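Local coordinates for protein gamma-hexachlorocyclohexane dehydrochlorinase (Sphingomonas paucimobilis, PDB 3A76) that catalyses two successive dehydrochlorinations of the pollutant gamma-hexachlorocyclohexane (lindane), yielding a tetrachlorocyclohexadiene, and assembles as a homotrimer, at residues K40-L52 against A80-H93. Residues are numbered along the deposited sequence; the frame is centred on the assembly and turned at random.
Sequences KLIAVDKRQEGRL and ANNVLWPMFHECIH
The carboxylate of D45 is gripped twice by H93: the ring atom ND1 donates to OD1 of D45, nearly straight at 166° though modelled at a doubtfully short 2.5 Å, while the backbone N of H93 reaches OD2 of D45 at 2.8 Å from above the carboxylate plane. The ND1 bond, with carboxylate and imidazole nearly coplanar, holds the ring's rotation; both are inferred active-site residues, H93 as proton acceptor, and a bound spermidine touches H93. CG of L41 packs on CB of H93, at the root of the ring, and CG1 of V44 approaches CE1 of H93 at 3.5 Å.

A water bridges O of D45 and N of C91. Further along, W85 sends NE1 to O of V44 (2.7 Å), on a lone pair in the carbonyl plane. With CG anti to its own carbonyl carbon (chi1 -56°) and the chain extended to NE, R47 slides over one indole face, CG 3.6 Å from the five-membered ring's centroid in a CH-pi contact, and brings NH1 to O of F88 at 2.7 Å. An alanine in place of W85 would probably leave the V44 carbonyl without its donor and the R47 chain without its platform. ND2 of N81 donates to OE2 of E49 (2.6 Å), their planes nearly perpendicular, and also to the L77 carbonyl.

Residues 40-45, ending helix 22-45, run antiparallel (170°) to residues 90-93 of strand 88-102, which pairs with strand 107-120, while helix 49-53 leans on helix 72-87 through L52 and A80, and K46 bridges to D113 of the second subunit.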
loop_
_atom_site.group_PDB
_atom_site.type_symbol
_atom_site.label_atom_id
_atom_site.label_comp_id
_atom_site.label_asym_id
_atom_site.label_seq_id
_atom_site.Cartn_x
_atom_site.Cartn_y
_atom_site.Cartn_z
ATOM N N LYS B 40 1.808 -3.844 -13.251
ATOM C CA LYS B 40 0.942 -4.968 -13.521
ATOM C C LYS B 40 -0.450 -4.626 -13.055
ATOM O O LYS B 40 -1.413 -4.823 -13.784
ATOM C CB LYS B 40 1.411 -6.268 -12.848
ATOM C CG LYS B 40 1.002 -7.484 -13.676
ATOM C CD LYS B 40 0.543 -8.665 -12.881
ATOM C CE LYS B 40 -0.966 -8.620 -12.679
ATOM N NZ LYS B 40 -1.400 -9.725 -11.788
ATOM N N LEU B 41 -0.541 -4.115 -11.828
ATOM C CA LEU B 41 -1.816 -3.777 -11.208
ATOM C C LEU B 41 -2.543 -2.650 -11.966
ATOM O O LEU B 41 -3.718 -2.773 -12.299
ATOM C CB LEU B 41 -1.574 -3.402 -9.746
ATOM C CG LEU B 41 -1.566 -4.495 -8.664
ATOM C CD1 LEU B 41 -1.492 -5.966 -9.162
ATOM C CD2 LEU B 41 -0.531 -4.179 -7.605
ATOM N N ILE B 42 -1.822 -1.576 -12.253
ATOM C CA ILE B 42 -2.371 -0.429 -12.992
ATOM C C ILE B 42 -2.912 -0.862 -14.357
ATOM O O ILE B 42 -4.021 -0.465 -14.755
ATOM C CB ILE B 42 -1.298 0.682 -13.160
ATOM C CG1 ILE B 42 -0.947 1.279 -11.788
ATOM C CG2 ILE B 42 -1.789 1.789 -14.136
ATOM C CD1 ILE B 42 0.436 1.927 -11.704
ATOM N N ALA B 43 -2.144 -1.705 -15.053
ATOM C CA ALA B 43 -2.499 -2.110 -16.405
ATOM C C ALA B 43 -3.766 -2.937 -16.393
ATOM O O ALA B 43 -4.593 -2.828 -17.298
ATOM C CB ALA B 43 -1.358 -2.872 -17.065
ATOM N N VAL B 44 -3.927 -3.750 -15.360
ATOM C CA VAL B 44 -5.132 -4.553 -15.221
ATOM C C VAL B 44 -6.344 -3.667 -14.874
ATOM O O VAL B 44 -7.431 -3.837 -15.428
ATOM C CB VAL B 44 -4.952 -5.658 -14.152
ATOM C CG1 VAL B 44 -6.306 -6.193 -13.711
ATOM C CG2 VAL B 44 -4.056 -6.787 -14.671
ATOM N N ASP B 45 -6.133 -2.733 -13.948
ATOM C CA ASP B 45 -7.201 -1.928 -13.363
ATOM C C ASP B 45 -7.618 -0.824 -14.321
ATOM O O ASP B 45 -8.803 -0.530 -14.442
ATOM C CB ASP B 45 -6.732 -1.280 -12.058
ATOM C CG ASP B 45 -6.418 -2.292 -10.964
ATOM O OD1 ASP B 45 -6.981 -3.403 -10.979
ATOM O OD2 ASP B 45 -5.620 -1.945 -10.072
ATOM N N LYS B 46 -6.630 -0.192 -14.950
ATOM C CA LYS B 46 -6.869 0.881 -15.911
ATOM C C LYS B 46 -7.048 0.367 -17.351
ATOM O O LYS B 46 -7.323 1.148 -18.249
ATOM C CB LYS B 46 -5.758 1.939 -15.835
ATOM C CG LYS B 46 -5.910 2.956 -14.692
ATOM C CD LYS B 46 -6.010 2.286 -13.319
ATOM C CE LYS B 46 -5.703 3.284 -12.227
ATOM N NZ LYS B 46 -6.008 2.700 -10.917
ATOM N N ARG B 47 -6.938 -0.949 -17.537
ATOM C CA ARG B 47 -7.175 -1.644 -18.825
ATOM C C ARG B 47 -6.275 -1.140 -19.916
ATOM O O ARG B 47 -6.723 -0.746 -20.989
ATOM C CB ARG B 47 -8.663 -1.659 -19.205
ATOM C CG ARG B 47 -9.475 -2.283 -18.099
ATOM C CD ARG B 47 -10.882 -2.647 -18.485
ATOM N NE ARG B 47 -11.564 -3.214 -17.326
ATOM C CZ ARG B 47 -12.684 -3.925 -17.393
ATOM N NH1 ARG B 47 -13.235 -4.416 -16.291
ATOM N NH2 ARG B 47 -13.247 -4.153 -18.572
ATOM N N GLN B 48 -4.980 -1.167 -19.606
ATOM C CA GLN B 48 -3.941 -0.624 -20.450
ATOM C C GLN B 48 -3.128 -1.771 -21.025
ATOM O O GLN B 48 -2.276 -2.360 -20.348
ATOM C CB GLN B 48 -3.079 0.375 -19.667
ATOM C CG GLN B 48 -3.882 1.595 -19.245
ATOM C CD GLN B 48 -3.140 2.589 -18.371
ATOM O OE1 GLN B 48 -3.652 3.674 -18.115
ATOM N NE2 GLN B 48 -1.946 2.236 -17.911
ATOM N N GLU B 49 -3.420 -2.077 -22.287
ATOM C CA GLU B 49 -2.876 -3.235 -22.977
ATOM C C GLU B 49 -1.394 -3.124 -23.194
ATOM O O GLU B 49 -0.672 -4.103 -23.021
ATOM C CB GLU B 49 -3.581 -3.441 -24.313
ATOM C CG GLU B 49 -4.945 -4.066 -24.197
ATOM C CD GLU B 49 -5.379 -4.720 -25.499
ATOM O OE1 GLU B 49 -4.984 -4.217 -26.583
ATOM O OE2 GLU B 49 -6.114 -5.740 -25.432
ATOM N N GLY B 50 -0.951 -1.923 -23.553
ATOM C CA GLY B 50 0.460 -1.643 -23.789
ATOM C C GLY B 50 1.331 -1.692 -22.550
ATOM O O GLY B 50 2.505 -2.065 -22.623
ATOM N N ARG B 51 0.788 -1.281 -21.405
ATOM C CA ARG B 51 1.552 -1.388 -20.149
ATOM C C ARG B 51 1.550 -2.846 -19.669
ATOM O O ARG B 51 2.571 -3.348 -19.205
ATOM C CB ARG B 51 1.061 -0.377 -19.090
ATOM C CG ARG B 51 1.279 -0.797 -17.639
ATOM C CD ARG B 51 1.552 0.344 -16.651
ATOM N NE ARG B 51 0.895 1.623 -16.934
ATOM C CZ ARG B 51 1.353 2.798 -16.507
ATOM N NH1 ARG B 51 0.714 3.923 -16.827
ATOM N NH2 ARG B 51 2.452 2.854 -15.759
ATOM N N LEU B 52 0.427 -3.536 -19.841
ATOM C CA LEU B 52 0.327 -4.929 -19.426
ATOM C C LEU B 52 1.358 -5.804 -20.119
ATOM O O LEU B 52 2.046 -6.587 -19.459
ATOM C CB LEU B 52 -1.074 -5.498 -19.656
ATOM C CG LEU B 52 -1.281 -6.914 -19.098
ATOM C CD1 LEU B 52 -1.285 -6.942 -17.548
ATOM C CD2 LEU B 52 -2.539 -7.533 -19.650
ATOM N N ALA B 80 -6.117 -11.032 -19.750
ATOM C CA ALA B 80 -6.798 -9.755 -19.578
ATOM C C ALA B 80 -8.071 -9.660 -20.411
ATOM O O ALA B 80 -9.161 -9.587 -19.858
ATOM C CB ALA B 80 -5.861 -8.616 -19.900
ATOM N N ASN B 81 -7.931 -9.706 -21.739
ATOM C CA ASN B 81 -9.055 -9.533 -22.671
ATOM C C ASN B 81 -10.159 -10.566 -22.575
ATOM O O ASN B 81 -11.318 -10.237 -22.794
ATOM C CB ASN B 81 -8.558 -9.477 -24.115
ATOM C CG ASN B 81 -7.915 -8.159 -24.459
ATOM O OD1 ASN B 81 -8.587 -7.134 -24.565
ATOM N ND2 ASN B 81 -6.604 -8.174 -24.645
ATOM N N ASN B 82 -9.816 -11.814 -22.260
ATOM C CA ASN B 82 -10.805 -12.900 -22.346
ATOM C C ASN B 82 -11.332 -13.379 -21.002
ATOM O O ASN B 82 -12.362 -14.071 -20.941
ATOM C CB ASN B 82 -10.267 -14.082 -23.171
ATOM C CG ASN B 82 -9.907 -13.688 -24.612
ATOM O OD1 ASN B 82 -10.673 -12.996 -25.297
ATOM N ND2 ASN B 82 -8.738 -14.129 -25.069
ATOM N N VAL B 83 -10.623 -13.022 -19.930
ATOM C CA VAL B 83 -10.999 -13.440 -18.573
ATOM C C VAL B 83 -11.143 -12.245 -17.617
ATOM O O VAL B 83 -12.233 -11.996 -17.113
ATOM C CB VAL B 83 -10.014 -14.501 -17.973
ATOM C CG1 VAL B 83 -10.556 -15.080 -16.663
ATOM C CG2 VAL B 83 -9.755 -15.624 -18.962
ATOM N N LEU B 84 -10.058 -11.511 -17.371
ATOM C CA LEU B 84 -10.075 -10.490 -16.309
ATOM C C LEU B 84 -11.025 -9.339 -16.610
ATOM O O LEU B 84 -11.936 -9.069 -15.821
ATOM C CB LEU B 84 -8.669 -9.976 -15.967
ATOM C CG LEU B 84 -7.681 -11.010 -15.386
ATOM C CD1 LEU B 84 -6.372 -10.335 -14.990
ATOM C CD2 LEU B 84 -8.274 -11.805 -14.224
ATOM N N TRP B 85 -10.840 -8.691 -17.761
ATOM C CA TRP B 85 -11.687 -7.567 -18.116
ATOM C C TRP B 85 -13.157 -7.946 -18.254
ATOM O O TRP B 85 -13.994 -7.304 -17.637
ATOM C CB TRP B 85 -11.083 -6.729 -19.256
ATOM C CG TRP B 85 -9.723 -6.178 -18.859
ATOM C CD1 TRP B 85 -9.321 -5.851 -17.595
ATOM C CD2 TRP B 85 -8.601 -5.906 -19.712
ATOM N NE1 TRP B 85 -8.027 -5.387 -17.607
ATOM C CE2 TRP B 85 -7.559 -5.411 -18.891
ATOM C CE3 TRP B 85 -8.371 -6.027 -21.089
ATOM C CZ2 TRP B 85 -6.308 -5.041 -19.400
ATOM C CZ3 TRP B 85 -7.117 -5.646 -21.598
ATOM C CH2 TRP B 85 -6.110 -5.164 -20.750
ATOM N N PRO B 86 -13.490 -9.021 -18.997
ATOM C CA PRO B 86 -14.907 -9.436 -19.014
ATOM C C PRO B 86 -15.504 -9.833 -17.662
ATOM O O PRO B 86 -16.709 -9.740 -17.494
ATOM C CB PRO B 86 -14.923 -10.645 -19.964
ATOM C CG PRO B 86 -13.672 -10.529 -20.763
ATOM C CD PRO B 86 -12.660 -9.871 -19.870
ATOM N N MET B 87 -14.675 -10.264 -16.714
ATOM C CA MET B 87 -15.134 -10.713 -15.383
ATOM C C MET B 87 -15.702 -9.587 -14.497
ATOM O O MET B 87 -16.625 -9.808 -13.706
ATOM C CB MET B 87 -13.976 -11.415 -14.656
ATOM C CG MET B 87 -14.351 -12.107 -13.355
ATOM S SD MET B 87 -12.968 -13.008 -12.603
ATOM C CE MET B 87 -13.058 -14.558 -13.507
ATOM N N PHE B 88 -15.136 -8.391 -14.635
ATOM C CA PHE B 88 -15.441 -7.251 -13.767
ATOM C C PHE B 88 -15.959 -6.061 -14.569
ATOM O O PHE B 88 -15.491 -5.814 -15.687
ATOM C CB PHE B 88 -14.161 -6.757 -13.096
ATOM C CG PHE B 88 -13.608 -7.669 -12.036
ATOM C CD1 PHE B 88 -14.020 -7.540 -10.714
ATOM C CD2 PHE B 88 -12.610 -8.595 -12.349
ATOM C CE1 PHE B 88 -13.489 -8.343 -9.730
ATOM C CE2 PHE B 88 -12.075 -9.421 -11.361
ATOM C CZ PHE B 88 -12.510 -9.292 -10.046
ATOM N N HIS B 89 -16.877 -5.291 -13.996
ATOM C CA HIS B 89 -17.196 -3.983 -14.587
ATOM C C HIS B 89 -16.000 -3.055 -14.409
ATOM O O HIS B 89 -15.525 -2.428 -15.362
ATOM C CB HIS B 89 -18.477 -3.399 -13.998
ATOM C CG HIS B 89 -19.706 -4.091 -14.487
ATOM N ND1 HIS B 89 -20.064 -4.104 -15.821
ATOM C CD2 HIS B 89 -20.638 -4.821 -13.834
ATOM C CE1 HIS B 89 -21.171 -4.808 -15.963
ATOM N NE2 HIS B 89 -21.538 -5.254 -14.775
ATOM N N GLU B 90 -15.520 -2.997 -13.177
ATOM C CA GLU B 90 -14.204 -2.476 -12.866
ATOM C C GLU B 90 -13.664 -3.154 -11.618
ATOM O O GLU B 90 -14.387 -3.838 -10.887
ATOM C CB GLU B 90 -14.160 -0.934 -12.692
ATOM C CG GLU B 90 -15.440 -0.124 -12.356
ATOM C CD GLU B 90 -16.472 -0.818 -11.490
ATOM O OE1 GLU B 90 -16.132 -1.413 -10.463
ATOM O OE2 GLU B 90 -17.662 -0.740 -11.833
ATOM N N CYS B 91 -12.382 -2.953 -11.376
ATOM C CA CYS B 91 -11.768 -3.439 -10.160
ATOM C C CYS B 91 -10.608 -2.528 -9.836
ATOM O O CYS B 91 -10.151 -1.764 -10.689
ATOM C CB CYS B 91 -11.282 -4.885 -10.334
ATOM S SG CYS B 91 -10.092 -5.037 -11.626
ATOM N N ILE B 92 -10.113 -2.637 -8.606
ATOM C CA ILE B 92 -8.893 -1.938 -8.241
ATOM C C ILE B 92 -7.998 -2.823 -7.348
ATOM O O ILE B 92 -8.469 -3.373 -6.360
ATOM C CB ILE B 92 -9.219 -0.551 -7.591
ATOM C CG1 ILE B 92 -7.948 0.289 -7.446
ATOM C CG2 ILE B 92 -10.071 -0.684 -6.291
ATOM C CD1 ILE B 92 -7.281 0.026 -6.242
ATOM N N HIS B 93 -6.723 -2.944 -7.723
ATOM C CA HIS B 93 -5.700 -3.672 -6.957
ATOM C C HIS B 93 -4.831 -2.741 -6.099
ATOM O O HIS B 93 -4.157 -1.857 -6.629
ATOM C CB HIS B 93 -4.748 -4.405 -7.911
ATOM C CG HIS B 93 -5.358 -5.555 -8.640
ATOM N ND1 HIS B 93 -6.158 -5.392 -9.751
ATOM C CD2 HIS B 93 -5.255 -6.892 -8.441
ATOM C CE1 HIS B 93 -6.531 -6.577 -10.199
ATOM N NE2 HIS B 93 -5.997 -7.505 -9.422
HETATM O O HOH W 1 -11.065 -1.522 -13.788
#